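Local coordinates for DUF3224 domain-containing protein (Shewanella oneidensis, PDB 2OOJ), which is of unknown function but belongs to a family of the allene-oxide-cyclase barrel clan and forms a two-subunit assembly of antiparallel beta barrels, at residues K10-L15 and N122-Y127; G114-S119 and Y127-C132; A66-V71 and F81-F86; T16-Y21 and L30-L35. All blocks are in the same frame, centred on the assembly; numbering follows the deposited sequence. Where two conformers were deposited one is given.

Contact 1 of 4, residues K10-L15 and N122-Y127; sequences KFDVKL and NGQHFY
Phe11 and His125 meet at the seam of an antiparallel beta barrel, where strand 5-18, the first of the chain, joins strand 124-133, the last. Packing is tight around the ring of Phe11. CB of His125 stands over one face of it, displaced toward the rim and 3.7 Å from the ring centroid, a CH-pi contact. The imidazole has slid aside, so that the two rings, with planes 25° apart, barely overlap. CD1 of Phe11 packs 4.0 Å from CB of Tyr127, and Ile118 of strand 112-121 also lies against the Phe11 side chain.

Beside this cluster Gln124 binds one carboxylate and one backbone carbonyl. Its chain bends at chi2 (68°), and both amide hydrogens find acceptors: NE2 donates to Asp12 OD1 at 3.1 Å, nearly along the C-O axis, and to His125 O at 3.0 Å. That carbonyl takes Gln124 NE2 in its plane on a lone pair, and Phe11 N from above the plane. An alanine in place of Gln124 would probably leave the Asp12 carboxylate without this donor and His125 O with one bond fewer, freeing Asp12 to turn.

The solvent side is looser. Lys10, extended beyond CG, runs alongside Phe126 and points the same way, its CG 3.7 Å from CE2 of that ring, while its aliphatic chain crosses Gln124 at about a right angle. The strands diverge, with axes at 120°, and water takes the place of a direct return bond: a single molecule donates to Phe11 O at 2.9 Å and accepts from His125 N.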
# COMPACT_ATOMS: atom_id res chain seq x y z
N LYS B 10 18.67 -8.53 -11.12
CA LYS B 10 17.50 -8.58 -11.98
C LYS B 10 16.31 -9.15 -11.23
O LYS B 10 16.47 -9.92 -10.31
CB LYS B 10 17.79 -9.46 -13.20
CG LYS B 10 18.98 -8.95 -13.99
CD LYS B 10 19.20 -9.70 -15.30
CE LYS B 10 20.21 -8.92 -16.16
NZ LYS B 10 20.53 -9.56 -17.47
N PHE B 11 15.11 -8.76 -11.60
CA PHE B 11 13.93 -9.53 -11.25
C PHE B 11 12.90 -9.52 -12.39
O PHE B 11 12.89 -8.62 -13.19
CB PHE B 11 13.31 -9.06 -9.93
CG PHE B 11 12.63 -7.74 -10.01
CD1 PHE B 11 13.34 -6.57 -9.83
CD2 PHE B 11 11.27 -7.65 -10.24
CE1 PHE B 11 12.70 -5.35 -9.86
CE2 PHE B 11 10.61 -6.43 -10.31
CZ PHE B 11 11.31 -5.28 -10.12
N ASP B 12 12.07 -10.56 -12.45
CA ASP B 12 10.93 -10.61 -13.37
C ASP B 12 9.68 -10.69 -12.54
O ASP B 12 9.71 -11.22 -11.47
CB ASP B 12 11.07 -11.84 -14.28
CG ASP B 12 12.37 -11.83 -15.06
OD1 ASP B 12 12.88 -10.71 -15.39
OD2 ASP B 12 12.89 -12.92 -15.31
N VAL B 13 8.59 -10.12 -13.03
CA VAL B 13 7.32 -10.19 -12.34
C VAL B 13 6.23 -10.59 -13.31
O VAL B 13 6.26 -10.19 -14.47
CB VAL B 13 6.96 -8.86 -11.64
CG1 VAL B 13 6.95 -7.75 -12.63
CG2 VAL B 13 5.61 -8.99 -10.93
N LYS B 14 5.30 -11.43 -12.84
CA LYS B 14 4.06 -11.76 -13.54
C LYS B 14 2.88 -11.25 -12.75
O LYS B 14 2.73 -11.61 -11.58
CB LYS B 14 3.93 -13.26 -13.67
CG LYS B 14 2.73 -13.72 -14.52
CD LYS B 14 2.42 -15.19 -14.23
CE LYS B 14 1.31 -15.75 -15.11
NZ LYS B 14 1.11 -17.21 -14.89
N LEU B 15 2.03 -10.46 -13.40
CA LEU B 15 0.85 -9.87 -12.79
C LEU B 15 -0.37 -10.54 -13.37
O LEU B 15 -0.56 -10.51 -14.59
CB LEU B 15 0.78 -8.38 -13.10
CG LEU B 15 1.93 -7.49 -12.61
CD1 LEU B 15 1.64 -6.07 -13.03
CD2 LEU B 15 2.05 -7.55 -11.13
N ASN B 122 17.20 -1.38 -20.49
CA ASN B 122 16.98 -2.19 -21.66
C ASN B 122 15.84 -3.20 -21.47
O ASN B 122 15.97 -4.36 -21.82
CB ASN B 122 18.29 -2.91 -22.03
CG ASN B 122 18.27 -3.48 -23.46
OD1 ASN B 122 17.48 -3.03 -24.32
ND2 ASN B 122 19.10 -4.48 -23.71
N GLY B 123 14.73 -2.74 -20.91
CA GLY B 123 13.55 -3.58 -20.75
C GLY B 123 13.55 -4.55 -19.57
O GLY B 123 12.58 -5.26 -19.36
N GLN B 124 14.64 -4.57 -18.80
CA GLN B 124 14.84 -5.48 -17.68
C GLN B 124 14.73 -4.70 -16.37
O GLN B 124 15.38 -3.68 -16.19
CB GLN B 124 16.22 -6.14 -17.78
CG GLN B 124 16.63 -7.02 -16.60
CD GLN B 124 15.79 -8.27 -16.51
OE1 GLN B 124 15.79 -9.07 -17.42
NE2 GLN B 124 15.05 -8.44 -15.41
N HIS B 125 13.86 -5.18 -15.49
CA HIS B 125 13.75 -4.64 -14.13
C HIS B 125 14.90 -5.09 -13.28
O HIS B 125 15.32 -6.25 -13.36
CB HIS B 125 12.47 -5.10 -13.48
CG HIS B 125 11.27 -4.42 -14.01
ND1 HIS B 125 11.03 -3.08 -13.81
CD2 HIS B 125 10.28 -4.87 -14.81
CE1 HIS B 125 9.92 -2.74 -14.44
NE2 HIS B 125 9.45 -3.81 -15.06
N PHE B 126 15.36 -4.15 -12.45
CA PHE B 126 16.44 -4.36 -11.51
C PHE B 126 15.99 -3.89 -10.15
O PHE B 126 15.28 -2.87 -10.03
CB PHE B 126 17.69 -3.56 -11.91
CG PHE B 126 18.42 -4.14 -13.09
CD1 PHE B 126 18.00 -3.86 -14.36
CD2 PHE B 126 19.51 -4.96 -12.91
CE1 PHE B 126 18.66 -4.39 -15.44
CE2 PHE B 126 20.17 -5.49 -13.98
CZ PHE B 126 19.73 -5.22 -15.25
N TYR B 127 16.45 -4.58 -9.15
CA TYR B 127 16.27 -4.16 -7.75
C TYR B 127 17.61 -3.63 -7.24
O TYR B 127 18.68 -4.09 -7.65
CB TYR B 127 15.80 -5.34 -6.89
CG TYR B 127 16.81 -6.45 -6.77
CD1 TYR B 127 17.81 -6.43 -5.78
CD2 TYR B 127 16.73 -7.57 -7.59
CE1 TYR B 127 18.72 -7.45 -5.69
CE2 TYR B 127 17.66 -8.57 -7.53
CZ TYR B 127 18.65 -8.52 -6.55
OH TYR B 127 19.56 -9.54 -6.50
O HOH W 1 12.02 -7.53 -15.78

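Contact 2 of 4, residues G114-S119 and Y127-C132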
# COMPACT_ATOMS: atom_id res chain seq x y z
N GLY B 114 15.37 -3.24 5.76
CA GLY B 114 15.80 -2.72 4.47
C GLY B 114 14.78 -2.02 3.61
O GLY B 114 13.59 -2.10 3.86
N THR B 115 15.29 -1.32 2.60
CA THR B 115 14.48 -0.61 1.63
C THR B 115 14.96 -0.99 0.25
O THR B 115 16.10 -1.39 0.06
CB THR B 115 14.54 0.91 1.84
OG1 THR B 115 15.90 1.36 1.75
CG2 THR B 115 13.93 1.30 3.24
N MSE B 116 14.06 -0.93 -0.71
CA MSE B 116 14.43 -1.37 -2.04
C MSE B 116 13.98 -0.34 -3.03
O MSE B 116 12.99 0.30 -2.82
CB MSE B 116 13.74 -2.71 -2.35
CG MSE B 116 14.08 -3.25 -3.74
SE MSE B 116 13.21 -4.99 -3.95
CE MSE B 116 14.32 -6.09 -2.90
N ALA B 117 14.78 -0.15 -4.07
CA ALA B 117 14.44 0.74 -5.17
C ALA B 117 14.34 -0.13 -6.39
O ALA B 117 14.98 -1.15 -6.45
CB ALA B 117 15.48 1.79 -5.35
N ILE B 118 13.58 0.32 -7.39
CA ILE B 118 13.32 -0.46 -8.58
C ILE B 118 13.70 0.39 -9.80
O ILE B 118 13.33 1.57 -9.91
CB ILE B 118 11.85 -0.84 -8.66
CG1 ILE B 118 11.43 -1.65 -7.44
CG2 ILE B 118 11.52 -1.61 -9.93
CD1 ILE B 118 11.90 -3.07 -7.48
N SER B 119 14.50 -0.20 -10.68
CA SER B 119 14.93 0.46 -11.88
C SER B 119 14.70 -0.47 -13.05
O SER B 119 14.23 -1.61 -12.90
CB SER B 119 16.39 0.87 -11.76
OG SER B 119 17.28 -0.23 -11.70
N TYR B 127 16.45 -4.58 -9.15
CA TYR B 127 16.27 -4.16 -7.75
C TYR B 127 17.61 -3.63 -7.24
O TYR B 127 18.68 -4.09 -7.65
CB TYR B 127 15.80 -5.34 -6.89
CG TYR B 127 16.81 -6.45 -6.77
CD1 TYR B 127 17.81 -6.43 -5.78
CD2 TYR B 127 16.73 -7.57 -7.59
CE1 TYR B 127 18.72 -7.45 -5.69
CE2 TYR B 127 17.66 -8.57 -7.53
CZ TYR B 127 18.65 -8.52 -6.55
OH TYR B 127 19.56 -9.54 -6.50
N GLU B 128 17.52 -2.63 -6.35
CA GLU B 128 18.63 -2.11 -5.60
C GLU B 128 18.19 -2.20 -4.14
O GLU B 128 17.29 -1.49 -3.74
CB GLU B 128 18.95 -0.68 -5.99
CG GLU B 128 19.53 -0.48 -7.41
CD GLU B 128 18.48 -0.33 -8.52
OE1 GLU B 128 17.48 0.40 -8.36
OE2 GLU B 128 18.67 -0.94 -9.60
N PHE B 129 18.80 -3.10 -3.37
CA PHE B 129 18.29 -3.45 -2.04
C PHE B 129 19.33 -3.08 -1.01
O PHE B 129 20.43 -3.61 -1.04
CB PHE B 129 17.94 -4.96 -2.03
CG PHE B 129 17.28 -5.45 -0.76
CD1 PHE B 129 16.39 -4.66 -0.03
CD2 PHE B 129 17.48 -6.74 -0.34
CE1 PHE B 129 15.79 -5.15 1.12
CE2 PHE B 129 16.86 -7.22 0.81
CZ PHE B 129 16.01 -6.41 1.52
N SER B 130 18.99 -2.10 -0.15
CA SER B 130 19.85 -1.65 0.93
C SER B 130 19.34 -2.23 2.23
O SER B 130 18.23 -1.93 2.67
CB SER B 130 19.86 -0.12 0.99
OG SER B 130 20.08 0.37 -0.31
N PHE B 131 20.17 -3.06 2.87
CA PHE B 131 19.71 -3.79 3.99
C PHE B 131 20.80 -3.92 5.05
O PHE B 131 22.00 -3.65 4.81
CB PHE B 131 19.22 -5.18 3.56
CG PHE B 131 20.32 -6.10 3.12
CD1 PHE B 131 20.76 -6.11 1.83
CD2 PHE B 131 20.89 -6.98 4.02
CE1 PHE B 131 21.81 -6.95 1.46
CE2 PHE B 131 21.92 -7.82 3.65
CZ PHE B 131 22.37 -7.81 2.37
N CYS B 132 20.33 -4.29 6.22
CA CYS B 132 21.18 -4.65 7.35
C CYS B 132 20.38 -5.52 8.28
O CYS B 132 19.26 -5.94 7.95
CB CYS B 132 21.73 -3.38 7.99
SG CYS B 132 20.55 -2.42 8.82
O HOH W 2 17.52 1.21 3.65
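Ala117 and Glu128 form one hydrogen-bonded pair of the beta hairpin made by strands 112-121 and 124-133, two consecutive staves of the barrel. Backbone bonds come in reciprocal sets: N and O of Ala117 pair with O and N of Glu128, and N and O of Thr115 do the same with Ser130. Between them Met116 faces Phe129 in a non-hydrogen-bonded pair, with CA of Met116 3.3 Å from Glu128 O in a CA-H...O contact.

Polar side chains meet on the face that carries Ala117. Glu128 bends at chi2 (87°), which swings CD back toward Ser119. The hydroxyl OG of Ser119 then donates to OE2 of Glu128 at 2.6 Å, which receives it on its syn lone pair. On the same face OG1 of Thr115 is 2.5 Å from a water.

Apolar contacts fill the other face. Met116, a selenomethionine, runs straight out until chi3 (-76°) turns CE over the ring of Phe129, where it sits 4.0 Å from the centroid in a CH-pi contact. Its SE rests 3.9 Å from CB of Tyr127. Leu98 and Val100 of strand 93-107 pack against Met116 and Phe129 respectively. Gly114 lets the Phe129 ring come close, since a beta carbon there would collide with Ser130 O and Phe129 CE1. The Phe129 ring is touched on both faces: opposite Met116 CE, Phe131 CB lies 4.0 Å above the plane, toward the rim.

Contact 3 of 4, residues A66-V71 and F81-F86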
# COMPACT_ATOMS: atom_id res chain seq x y z
N ALA B 66 1.11 -2.87 -2.50
CA ALA B 66 1.30 -4.31 -2.63
C ALA B 66 1.96 -4.81 -1.36
O ALA B 66 2.63 -4.05 -0.70
CB ALA B 66 2.19 -4.60 -3.83
N ILE B 67 1.75 -6.10 -1.06
CA ILE B 67 2.45 -6.86 -0.04
C ILE B 67 2.81 -8.18 -0.67
O ILE B 67 1.97 -8.84 -1.29
CB ILE B 67 1.57 -7.09 1.22
CG1 ILE B 67 1.41 -5.74 1.94
CG2 ILE B 67 2.15 -8.11 2.18
CD1 ILE B 67 0.63 -5.81 3.24
N GLU B 68 4.07 -8.56 -0.53
CA GLU B 68 4.56 -9.80 -1.05
C GLU B 68 5.41 -10.50 -0.01
O GLU B 68 6.15 -9.88 0.70
CB GLU B 68 5.34 -9.61 -2.35
CG GLU B 68 6.55 -8.77 -2.24
CD GLU B 68 7.27 -8.51 -3.58
OE1 GLU B 68 7.67 -9.48 -4.25
OE2 GLU B 68 7.50 -7.33 -3.92
N GLN B 69 5.29 -11.82 0.02
CA GLN B 69 6.15 -12.70 0.80
C GLN B 69 7.27 -13.25 -0.10
O GLN B 69 7.00 -13.93 -1.13
CB GLN B 69 5.29 -13.85 1.33
CG GLN B 69 6.02 -14.93 2.14
CD GLN B 69 6.50 -14.49 3.45
OE1 GLN B 69 5.73 -14.44 4.42
NE2 GLN B 69 7.81 -14.21 3.55
N VAL B 70 8.49 -12.94 0.30
CA VAL B 70 9.71 -13.38 -0.36
C VAL B 70 10.32 -14.56 0.39
O VAL B 70 10.40 -14.59 1.65
CB VAL B 70 10.73 -12.24 -0.44
CG1 VAL B 70 11.96 -12.65 -1.26
CG2 VAL B 70 10.04 -10.95 -1.03
N VAL B 71 10.78 -15.54 -0.40
CA VAL B 71 11.45 -16.72 0.13
C VAL B 71 12.65 -17.03 -0.75
O VAL B 71 12.53 -17.15 -1.97
CB VAL B 71 10.50 -17.95 0.17
CG1 VAL B 71 11.17 -19.12 0.83
CG2 VAL B 71 9.23 -17.59 0.88
N PHE B 81 11.16 -12.91 4.03
CA PHE B 81 10.71 -11.64 4.58
C PHE B 81 9.54 -11.14 3.74
O PHE B 81 9.27 -11.68 2.65
CB PHE B 81 11.87 -10.63 4.60
CG PHE B 81 12.54 -10.46 3.28
CD1 PHE B 81 13.56 -11.31 2.89
CD2 PHE B 81 12.16 -9.43 2.43
CE1 PHE B 81 14.18 -11.16 1.65
CE2 PHE B 81 12.78 -9.26 1.22
CZ PHE B 81 13.80 -10.13 0.83
N VAL B 82 8.88 -10.11 4.24
CA VAL B 82 7.79 -9.45 3.50
C VAL B 82 8.21 -8.08 3.02
O VAL B 82 8.79 -7.31 3.78
CB VAL B 82 6.51 -9.33 4.37
CG1 VAL B 82 5.38 -8.42 3.69
CG2 VAL B 82 5.96 -10.74 4.64
N LEU B 83 7.88 -7.78 1.76
CA LEU B 83 8.03 -6.45 1.20
C LEU B 83 6.67 -5.74 1.05
O LEU B 83 5.70 -6.36 0.66
CB LEU B 83 8.72 -6.52 -0.15
CG LEU B 83 10.22 -6.83 -0.22
CD1 LEU B 83 10.63 -7.17 -1.65
CD2 LEU B 83 10.99 -5.63 0.32
N GLN B 84 6.64 -4.45 1.38
CA GLN B 84 5.44 -3.63 1.37
C GLN B 84 5.69 -2.41 0.56
O GLN B 84 6.69 -1.72 0.80
CB GLN B 84 5.04 -3.25 2.80
CG GLN B 84 3.65 -2.53 2.90
CD GLN B 84 3.15 -2.44 4.32
OE1 GLN B 84 2.94 -3.47 4.97
NE2 GLN B 84 2.92 -1.23 4.80
N HIS B 85 4.83 -2.21 -0.45
CA HIS B 85 4.98 -1.15 -1.44
C HIS B 85 3.90 -0.06 -1.33
O HIS B 85 2.72 -0.33 -1.16
CB HIS B 85 4.81 -1.69 -2.88
CG HIS B 85 5.59 -2.92 -3.21
ND1 HIS B 85 6.29 -3.03 -4.40
CD2 HIS B 85 5.71 -4.12 -2.60
CE1 HIS B 85 6.81 -4.25 -4.49
NE2 HIS B 85 6.49 -4.92 -3.40
N PHE B 86 4.31 1.18 -1.55
CA PHE B 86 3.38 2.26 -1.68
C PHE B 86 3.97 3.16 -2.74
O PHE B 86 5.05 3.69 -2.53
CB PHE B 86 3.27 3.00 -0.37
CG PHE B 86 2.39 4.23 -0.38
CD1 PHE B 86 2.89 5.44 -0.81
CD2 PHE B 86 1.13 4.18 0.17
CE1 PHE B 86 2.10 6.60 -0.75
CE2 PHE B 86 0.32 5.32 0.26
CZ PHE B 86 0.81 6.53 -0.22
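His85 lies beneath the methyl of Ala66, whose CB stands over one face of the imidazole, 4.1 Å from its centroid. The two belong to neighbouring antiparallel strands of the beta barrel, 62-71 and 77-90, joined by backbone bonds at the pairs Ala66-His85, Glu68-Leu83 and Val70-Phe81.

On the face of the sheet that carries Ala66 and His85, Glu68 bonds to the edge of the imidazole. Chi1 of Glu68 (62°) sets CG between the backbone N and the carbonyl carbon, and from there the chain extends past CB of Leu83. His85 NE2 donates to Glu68 OE2 at 2.7 Å, in the plane of the ring and on the anti lone pair of the oxygen. Ring and carboxylate are nearly coplanar, 19° apart. The buried groups have second partners too: Lys37 makes a salt bridge with OE2, Ser47 OG bonds to OE1, and Tyr64 OH bonds to His85 ND1, which together would fix the rotation of both. Farther along, CB of Val70 sits 4.0 Å from the centroid of the Phe81 ring, over its face, and CG2 of Val70 touches CD1 of Leu83.

The reverse face looks to the second subunit. There CG2 of Ile67 meets CG1 of Val82 at 3.6 Å, and Gln84 NE2 bonds to Gly87 O of the second subunit. Gln69 sends OE1 to Val25 N of that subunit, while its NE2 donates to Val70 O at 3.2 Å, from the face of the carbonyl plane opposite Phe81 N.

Contact 4 of 4, residues T16-Y21 and L30-L35; sequences TPENAY and LGRMAL
Thr16 faces Ala34 as an antiparallel hydrogen-bonded pair: its N donates to Ala34 O and its O accepts from Ala34 N at 2.8 Å. Pro17 comes next, facing Met33, a selenomethionine, in a non-hydrogen-bonded pair.

At Glu18 the contact turns polar. Its N bonds to Arg32 O at 2.9 Å, and its side chain crosses that of Arg32 obliquely. CB of Glu18 rests over the centre of the guanidinium, 3.6 Å above the plane. The carboxylate OE1 lies 3.1 Å from Arg32 NH1 but well out of the guanidinium plane, an ion pair of charges alone. A water links the backbones, donating to Glu18 O and accepting from Arg32 N at 2.9 Å.

Asn19 offers its carbonyl. Arg32 bends at chi3 (60°), which turns NE off the line of the chain, and grips Asn19 O side-on, NE at 3.1 Å and NH2 at 2.8 Å, both from the same face of the carbonyl plane. NH1 also makes a salt bridge with Glu50 of the same chain. An alanine in place of Arg32 would probably leave Asn19 O without both donors and the neighbouring carboxylates of Glu18 and Glu50 without the cation between them.

Ala20 ends the run, CB 4.1 Å from Gly31 C, and beyond it Tyr21 OH bonds to Asp36 of the second subunit. The whole is the loop end of the beta hairpin 5-18/29-39, the first of the barrel, and forms part of the subunit interface.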
# COMPACT_ATOMS: atom_id res chain seq x y z
N THR B 16 -1.15 -11.21 -12.52
CA THR B 16 -2.36 -11.88 -12.93
C THR B 16 -3.59 -11.11 -12.44
O THR B 16 -3.77 -10.98 -11.22
CB THR B 16 -2.42 -13.26 -12.37
OG1 THR B 16 -1.24 -13.96 -12.79
CG2 THR B 16 -3.69 -13.98 -12.84
N PRO B 17 -4.43 -10.62 -13.37
CA PRO B 17 -5.57 -9.85 -12.96
C PRO B 17 -6.51 -10.64 -12.08
O PRO B 17 -6.73 -11.85 -12.29
CB PRO B 17 -6.23 -9.46 -14.29
CG PRO B 17 -5.14 -9.48 -15.25
CD PRO B 17 -4.37 -10.68 -14.85
N GLU B 18 -7.04 -9.96 -11.07
CA GLU B 18 -8.07 -10.52 -10.21
C GLU B 18 -9.22 -9.50 -10.11
O GLU B 18 -9.09 -8.34 -10.53
CB GLU B 18 -7.50 -10.81 -8.81
CG GLU B 18 -6.32 -11.72 -8.79
CD GLU B 18 -5.66 -11.80 -7.39
OE1 GLU B 18 -5.27 -10.76 -6.81
OE2 GLU B 18 -5.54 -12.91 -6.84
N ASN B 19 -10.32 -9.93 -9.51
CA ASN B 19 -11.49 -9.06 -9.39
C ASN B 19 -11.37 -8.11 -8.20
O ASN B 19 -11.32 -8.55 -7.05
CB ASN B 19 -12.74 -9.93 -9.29
CG ASN B 19 -14.02 -9.12 -9.41
OD1 ASN B 19 -14.75 -8.94 -8.43
ND2 ASN B 19 -14.28 -8.59 -10.61
N ALA B 20 -11.32 -6.81 -8.47
CA ALA B 20 -11.34 -5.82 -7.41
C ALA B 20 -12.73 -5.69 -6.79
O ALA B 20 -13.74 -5.65 -7.50
CB ALA B 20 -10.89 -4.47 -7.95
N TYR B 21 -12.77 -5.61 -5.47
CA TYR B 21 -14.00 -5.40 -4.73
C TYR B 21 -14.74 -4.13 -5.09
O TYR B 21 -15.96 -4.14 -5.26
CB TYR B 21 -13.70 -5.42 -3.24
CG TYR B 21 -14.90 -5.27 -2.35
CD1 TYR B 21 -15.83 -6.28 -2.25
CD2 TYR B 21 -15.09 -4.11 -1.60
CE1 TYR B 21 -16.94 -6.14 -1.41
CE2 TYR B 21 -16.17 -3.96 -0.75
CZ TYR B 21 -17.09 -5.00 -0.66
OH TYR B 21 -18.19 -4.87 0.18
N LEU B 30 -9.78 0.82 -10.93
CA LEU B 30 -9.22 0.16 -9.76
C LEU B 30 -8.88 -1.24 -10.15
O LEU B 30 -9.57 -1.87 -10.97
CB LEU B 30 -10.21 0.13 -8.60
CG LEU B 30 -10.75 1.45 -8.08
CD1 LEU B 30 -11.70 1.16 -6.94
CD2 LEU B 30 -9.61 2.40 -7.66
N GLY B 31 -7.78 -1.75 -9.61
CA GLY B 31 -7.35 -3.11 -9.95
C GLY B 31 -6.88 -3.86 -8.74
O GLY B 31 -6.52 -3.26 -7.71
N ARG B 32 -6.95 -5.18 -8.85
CA ARG B 32 -6.31 -6.08 -7.94
C ARG B 32 -5.59 -7.09 -8.80
O ARG B 32 -6.16 -7.59 -9.75
CB ARG B 32 -7.31 -6.81 -7.04
CG ARG B 32 -6.62 -7.76 -6.07
CD ARG B 32 -7.53 -8.20 -5.00
NE ARG B 32 -8.70 -8.91 -5.51
CZ ARG B 32 -8.84 -10.23 -5.53
NH1 ARG B 32 -7.88 -11.01 -5.08
NH2 ARG B 32 -9.96 -10.77 -6.00
N MSE B 33 -4.36 -7.42 -8.42
CA MSE B 33 -3.60 -8.40 -9.15
C MSE B 33 -2.83 -9.31 -8.24
O MSE B 33 -2.51 -8.96 -7.10
CB MSE B 33 -2.68 -7.69 -10.12
CG MSE B 33 -3.48 -7.01 -11.20
SE MSE B 33 -2.62 -7.15 -12.87
CE MSE B 33 -1.58 -5.66 -12.72
N ALA B 34 -2.61 -10.52 -8.73
CA ALA B 34 -1.76 -11.45 -8.05
C ALA B 34 -0.38 -11.22 -8.58
O ALA B 34 -0.18 -10.98 -9.78
CB ALA B 34 -2.18 -12.90 -8.32
N LEU B 35 0.60 -11.30 -7.68
CA LEU B 35 1.98 -11.04 -8.05
C LEU B 35 2.78 -12.31 -7.87
O LEU B 35 2.73 -12.91 -6.80
CB LEU B 35 2.59 -9.99 -7.12
CG LEU B 35 2.10 -8.55 -7.02
CD1 LEU B 35 3.09 -7.80 -6.11
CD2 LEU B 35 2.01 -7.93 -8.40
O HOH W 3 -8.36 -6.06 -11.25

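All four contacts join neighbouring strands of one barrel. Contacts 1 and 2 share Tyr127 and touch directly: Phe126 N is 2.8 Å from Ser119 O, a probable hydrogen bond. Contacts 2 and 3 meet across the interior, Met116 CE lying 4.0 Å from Leu83 CD1. Strand 5-18 carries both contact 1 and contact 4, whose centres are about 19 Å apart. Contacts 2 and 4 lie on opposite sides of the chain's centre, their centres about 25 Å apart. Contacts 3 and 4 both reach the second subunit. Acetate, probably from the crystallisation liquor, lies about 4 Å from the side chains of Ile67 (contact 3) and Ala20 (contact 4); no active site is known.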